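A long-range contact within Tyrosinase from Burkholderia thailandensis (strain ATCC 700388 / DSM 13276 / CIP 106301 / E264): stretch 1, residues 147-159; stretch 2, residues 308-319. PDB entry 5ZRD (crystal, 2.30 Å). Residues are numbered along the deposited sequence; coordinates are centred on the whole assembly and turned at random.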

# COMPACT_ATOMS: atom_id res chain seq x y z
N ASN A 147 -22.08 42.94 -1.28
CA ASN A 147 -22.68 42.15 -2.34
C ASN A 147 -22.25 40.69 -2.15
O ASN A 147 -21.10 40.38 -2.29
CB ASN A 147 -22.22 42.67 -3.70
CG ASN A 147 -22.77 41.87 -4.87
OD1 ASN A 147 -23.62 41.00 -4.69
ND2 ASN A 147 -22.29 42.14 -6.07
N PRO A 148 -23.18 39.78 -1.81
CA PRO A 148 -22.77 38.39 -1.64
C PRO A 148 -22.27 37.70 -2.92
O PRO A 148 -21.69 36.62 -2.83
CB PRO A 148 -24.06 37.68 -1.20
CG PRO A 148 -25.12 38.43 -1.94
CD PRO A 148 -24.64 39.86 -1.98
N LEU A 149 -22.49 38.31 -4.09
CA LEU A 149 -22.18 37.69 -5.40
C LEU A 149 -20.74 38.01 -5.86
O LEU A 149 -20.25 37.31 -6.75
CB LEU A 149 -23.18 38.20 -6.44
CG LEU A 149 -24.65 38.19 -6.03
CD1 LEU A 149 -25.53 38.72 -7.18
CD2 LEU A 149 -25.06 36.79 -5.64
N ARG A 150 -20.06 39.02 -5.29
CA ARG A 150 -18.72 39.38 -5.76
C ARG A 150 -17.67 38.37 -5.28
O ARG A 150 -16.66 38.22 -5.94
CB ARG A 150 -18.30 40.80 -5.35
CG ARG A 150 -18.11 41.08 -3.87
CD ARG A 150 -17.00 42.12 -3.68
NE ARG A 150 -16.77 42.98 -4.85
CZ ARG A 150 -15.60 43.55 -5.19
NH1 ARG A 150 -14.48 43.16 -4.61
NH2 ARG A 150 -15.57 44.53 -6.08
N SER A 151 -17.92 37.67 -4.19
CA SER A 151 -16.91 36.80 -3.64
C SER A 151 -17.51 36.12 -2.42
O SER A 151 -18.66 36.40 -2.01
CB SER A 151 -15.67 37.56 -3.26
OG SER A 151 -16.04 38.61 -2.37
N PHE A 152 -16.75 35.23 -1.84
CA PHE A 152 -17.25 34.53 -0.66
C PHE A 152 -16.07 34.26 0.26
O PHE A 152 -14.97 33.97 -0.19
CB PHE A 152 -17.97 33.25 -1.07
CG PHE A 152 -18.33 32.29 0.04
CD1 PHE A 152 -19.36 32.59 0.92
CD2 PHE A 152 -17.71 31.06 0.13
CE1 PHE A 152 -19.73 31.69 1.90
CE2 PHE A 152 -18.10 30.15 1.09
CZ PHE A 152 -19.10 30.46 1.99
N VAL A 153 -16.33 34.47 1.53
CA VAL A 153 -15.37 34.35 2.60
C VAL A 153 -15.64 32.97 3.22
O VAL A 153 -16.77 32.65 3.55
CB VAL A 153 -15.55 35.48 3.65
CG1 VAL A 153 -14.55 35.37 4.79
CG2 VAL A 153 -15.49 36.88 3.04
N LEU A 154 -14.61 32.18 3.39
CA LEU A 154 -14.79 30.84 3.88
C LEU A 154 -15.10 30.90 5.38
O LEU A 154 -14.37 31.54 6.11
CB LEU A 154 -13.50 30.07 3.59
CG LEU A 154 -13.19 29.82 2.11
CD1 LEU A 154 -11.87 29.08 1.96
CD2 LEU A 154 -14.31 29.04 1.46
N PRO A 155 -16.17 30.22 5.85
CA PRO A 155 -16.50 30.19 7.30
C PRO A 155 -15.58 29.27 8.13
O PRO A 155 -15.44 29.47 9.33
CB PRO A 155 -17.93 29.63 7.35
CG PRO A 155 -18.00 28.75 6.13
CD PRO A 155 -17.25 29.55 5.08
N VAL A 156 -15.05 28.23 7.49
CA VAL A 156 -14.06 27.34 8.06
C VAL A 156 -13.00 27.14 7.00
O VAL A 156 -13.20 27.53 5.84
CB VAL A 156 -14.65 25.97 8.46
CG1 VAL A 156 -15.67 26.10 9.57
CG2 VAL A 156 -15.26 25.27 7.26
N ALA A 157 -11.91 26.51 7.40
CA ALA A 157 -10.79 26.32 6.51
C ALA A 157 -11.04 25.10 5.63
O ALA A 157 -11.69 24.17 6.00
CB ALA A 157 -9.51 26.16 7.30
N LEU A 158 -10.51 25.17 4.43
CA LEU A 158 -10.30 24.02 3.62
C LEU A 158 -8.96 23.45 4.06
O LEU A 158 -7.93 24.03 3.77
CB LEU A 158 -10.22 24.43 2.15
CG LEU A 158 -11.54 24.87 1.53
CD1 LEU A 158 -11.30 25.45 0.15
CD2 LEU A 158 -12.50 23.70 1.46
N SER A 159 -9.00 22.35 4.76
CA SER A 159 -7.77 21.82 5.28
C SER A 159 -7.88 20.31 5.48
O SER A 159 -8.84 19.85 6.01
CB SER A 159 -7.44 22.54 6.58
OG SER A 159 -6.75 21.70 7.48
N ASN A 308 -10.54 23.01 -8.38
CA ASN A 308 -10.37 22.74 -6.93
C ASN A 308 -11.37 23.54 -6.08
O ASN A 308 -12.10 22.97 -5.28
CB ASN A 308 -8.95 23.06 -6.48
CG ASN A 308 -7.96 22.09 -7.05
OD1 ASN A 308 -7.43 21.22 -6.34
ND2 ASN A 308 -7.78 22.18 -8.34
N THR A 309 -11.43 24.86 -6.30
CA THR A 309 -12.25 25.73 -5.47
C THR A 309 -13.10 26.69 -6.31
O THR A 309 -13.71 27.61 -5.79
CB THR A 309 -11.36 26.56 -4.52
OG1 THR A 309 -10.38 27.32 -5.24
CG2 THR A 309 -10.64 25.67 -3.54
N ALA A 310 -13.22 26.46 -7.60
CA ALA A 310 -14.09 27.32 -8.44
C ALA A 310 -15.52 27.39 -7.88
O ALA A 310 -16.20 28.39 -8.01
CB ALA A 310 -14.13 26.78 -9.83
N GLY A 311 -15.99 26.29 -7.31
CA GLY A 311 -17.37 26.27 -6.79
C GLY A 311 -17.58 27.23 -5.62
O GLY A 311 -18.72 27.50 -5.28
N MET A 312 -16.51 27.76 -5.02
CA MET A 312 -16.67 28.68 -3.87
C MET A 312 -16.88 30.10 -4.38
O MET A 312 -17.20 30.95 -3.60
CB MET A 312 -15.46 28.67 -2.94
CG MET A 312 -15.20 27.35 -2.26
SD MET A 312 -16.59 26.83 -1.23
CE MET A 312 -16.05 25.23 -0.66
N ASP A 313 -16.68 30.36 -5.65
CA ASP A 313 -16.96 31.69 -6.18
C ASP A 313 -18.40 31.75 -6.70
O ASP A 313 -18.73 31.05 -7.64
CB ASP A 313 -16.01 32.03 -7.30
CG ASP A 313 -16.18 33.44 -7.81
OD1 ASP A 313 -17.32 34.03 -7.72
OD2 ASP A 313 -15.14 33.96 -8.28
N PRO A 314 -19.25 32.61 -6.14
CA PRO A 314 -20.67 32.70 -6.54
C PRO A 314 -20.89 32.78 -8.06
O PRO A 314 -21.95 32.30 -8.52
CB PRO A 314 -21.19 33.98 -5.86
CG PRO A 314 -20.33 34.10 -4.62
CD PRO A 314 -18.98 33.58 -5.05
N ILE A 315 -19.91 33.35 -8.80
CA ILE A 315 -20.05 33.53 -10.25
C ILE A 315 -20.07 32.16 -10.91
O ILE A 315 -20.58 32.03 -12.04
CB ILE A 315 -18.94 34.41 -10.87
CG1 ILE A 315 -19.38 34.98 -12.22
CG2 ILE A 315 -17.63 33.69 -11.06
CD1 ILE A 315 -18.55 36.18 -12.65
N PHE A 316 -19.46 31.17 -10.27
CA PHE A 316 -19.56 29.80 -10.80
C PHE A 316 -21.00 29.46 -11.20
O PHE A 316 -21.22 28.90 -12.24
CB PHE A 316 -19.09 28.78 -9.78
CG PHE A 316 -19.16 27.36 -10.25
CD1 PHE A 316 -20.35 26.64 -10.15
CD2 PHE A 316 -18.04 26.72 -10.77
CE1 PHE A 316 -20.40 25.34 -10.58
CE2 PHE A 316 -18.10 25.41 -11.21
CZ PHE A 316 -19.28 24.73 -11.12
N PHE A 317 -21.98 29.85 -10.42
CA PHE A 317 -23.36 29.36 -10.60
C PHE A 317 -24.09 30.18 -11.67
O PHE A 317 -24.93 29.62 -12.41
CB PHE A 317 -24.07 29.31 -9.25
CG PHE A 317 -23.48 28.22 -8.40
CD1 PHE A 317 -22.35 28.47 -7.66
CD2 PHE A 317 -23.92 26.93 -8.52
CE1 PHE A 317 -21.73 27.45 -6.97
CE2 PHE A 317 -23.31 25.91 -7.81
CZ PHE A 317 -22.21 26.16 -7.04
N PHE A 318 -23.76 31.46 -11.78
CA PHE A 318 -24.33 32.31 -12.84
C PHE A 318 -23.84 31.83 -14.22
O PHE A 318 -24.57 31.83 -15.22
CB PHE A 318 -23.95 33.77 -12.57
CG PHE A 318 -24.69 34.32 -11.38
CD1 PHE A 318 -24.22 34.11 -10.10
CD2 PHE A 318 -25.91 34.94 -11.53
CE1 PHE A 318 -24.94 34.55 -9.00
CE2 PHE A 318 -26.61 35.41 -10.43
CZ PHE A 318 -26.12 35.21 -9.17
N HIS A 319 -22.57 31.45 -14.25
CA HIS A 319 -21.92 30.94 -15.43
C HIS A 319 -22.52 29.58 -15.83
O HIS A 319 -22.86 29.37 -16.99
CB HIS A 319 -20.42 30.79 -15.16
CG HIS A 319 -19.74 29.87 -16.11
ND1 HIS A 319 -19.65 30.12 -17.45
CD2 HIS A 319 -19.10 28.70 -15.90
CE1 HIS A 319 -18.95 29.17 -18.03
NE2 HIS A 319 -18.64 28.26 -17.10
O HOH W 1 -14.45 35.87 -5.97

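The two stretches meet across a sequence separation of at least 151 positions, and no direct hydrogen bond crosses between them. The contact is made by apolar packing and close carbonyl approaches, and it buries a modest 440 Å² summed over both sides. Some polar groups are paired within their own stretch and others elsewhere in the structure. The surfaces that meet are hydrocarbon and carbonyl oxygen, with one sulfur from Met312.

The apolar packing centres on Met312 and Pro314, the two residues that lose most surface to the partner stretch. Met312 meets three side chains of stretch 1. Its SD lies 4.3 Å from CE2 of Phe152 and 4.2 Å from CD2 of Leu154, while its CE stands 4.4 Å from CD2 of Leu158. The m, m, t rotamer carries the thioether out from a CA-to-CB bond that points sideways, and the side chain touches Phe152, Leu154 and Leu158, spread over seven positions of a loop. Leu154 also starts sideways, but its end comes nearer. CD of Pro314 packs 4.1 Å from CB of Phe152. Farther along, CD1 of Leu158 packs against CG2 of Thr309 at 3.8 Å; the methyl of the threonine serves the contact while its hydroxyl is hydrogen-bonded elsewhere in the structure. At the other end of the interface, CD2 of Leu149 reaches CZ of Phe318 at 4.0 Å, approaching the ring obliquely.

The sulfur-aromatic pair is also oblique. SD of Met312 sits 5.5 Å from the centroid of the Phe152 ring and 71° off its normal, so the sulfur is not stacked over the ring centre.

Carbonyl oxygens come close to carbon at several points, and these are packing contacts. Pro314, whose CA-to-CB bond points toward stretch 1, has its CG 3.4 Å from O of Pro148 and 3.9 Å from O of Ser151, with its CB 3.6 Å from O of Leu149. The ring thus lies against carbonyls of the turn and of Ser151 just after it. In the reverse sense, O of Met312 lies 3.5 Å from CB of Phe152. Having no amide hydrogen, Pro314 can present its ring here without leaving a backbone donor to be paired.

Hydrogen bonds within each stretch accompany the turns that bear the packing residues. In stretch 1, Asn147 opens a type I turn: its OD1 accepts from N of Leu149 at 3.0 Å, whereas the bond from N of Arg150 to O of Asn147, at 3.5 Å, is weak. In stretch 2, OD1 of Asp313 caps the turn leading into the helix by accepting from N of Ile315 at 2.9 Å, nearly straight at 170°, with Pro314 between the two.

One water supplies a polar link. It donates to O of Arg150 at 3.2 Å and, weakly, to OD2 of Asp313 at 3.1 Å. The rule to be read here is that turns and a cap bonded within their own stretch sit beside a direct contact made by packing, with Met312, Pro314 and Leu149 the most covered.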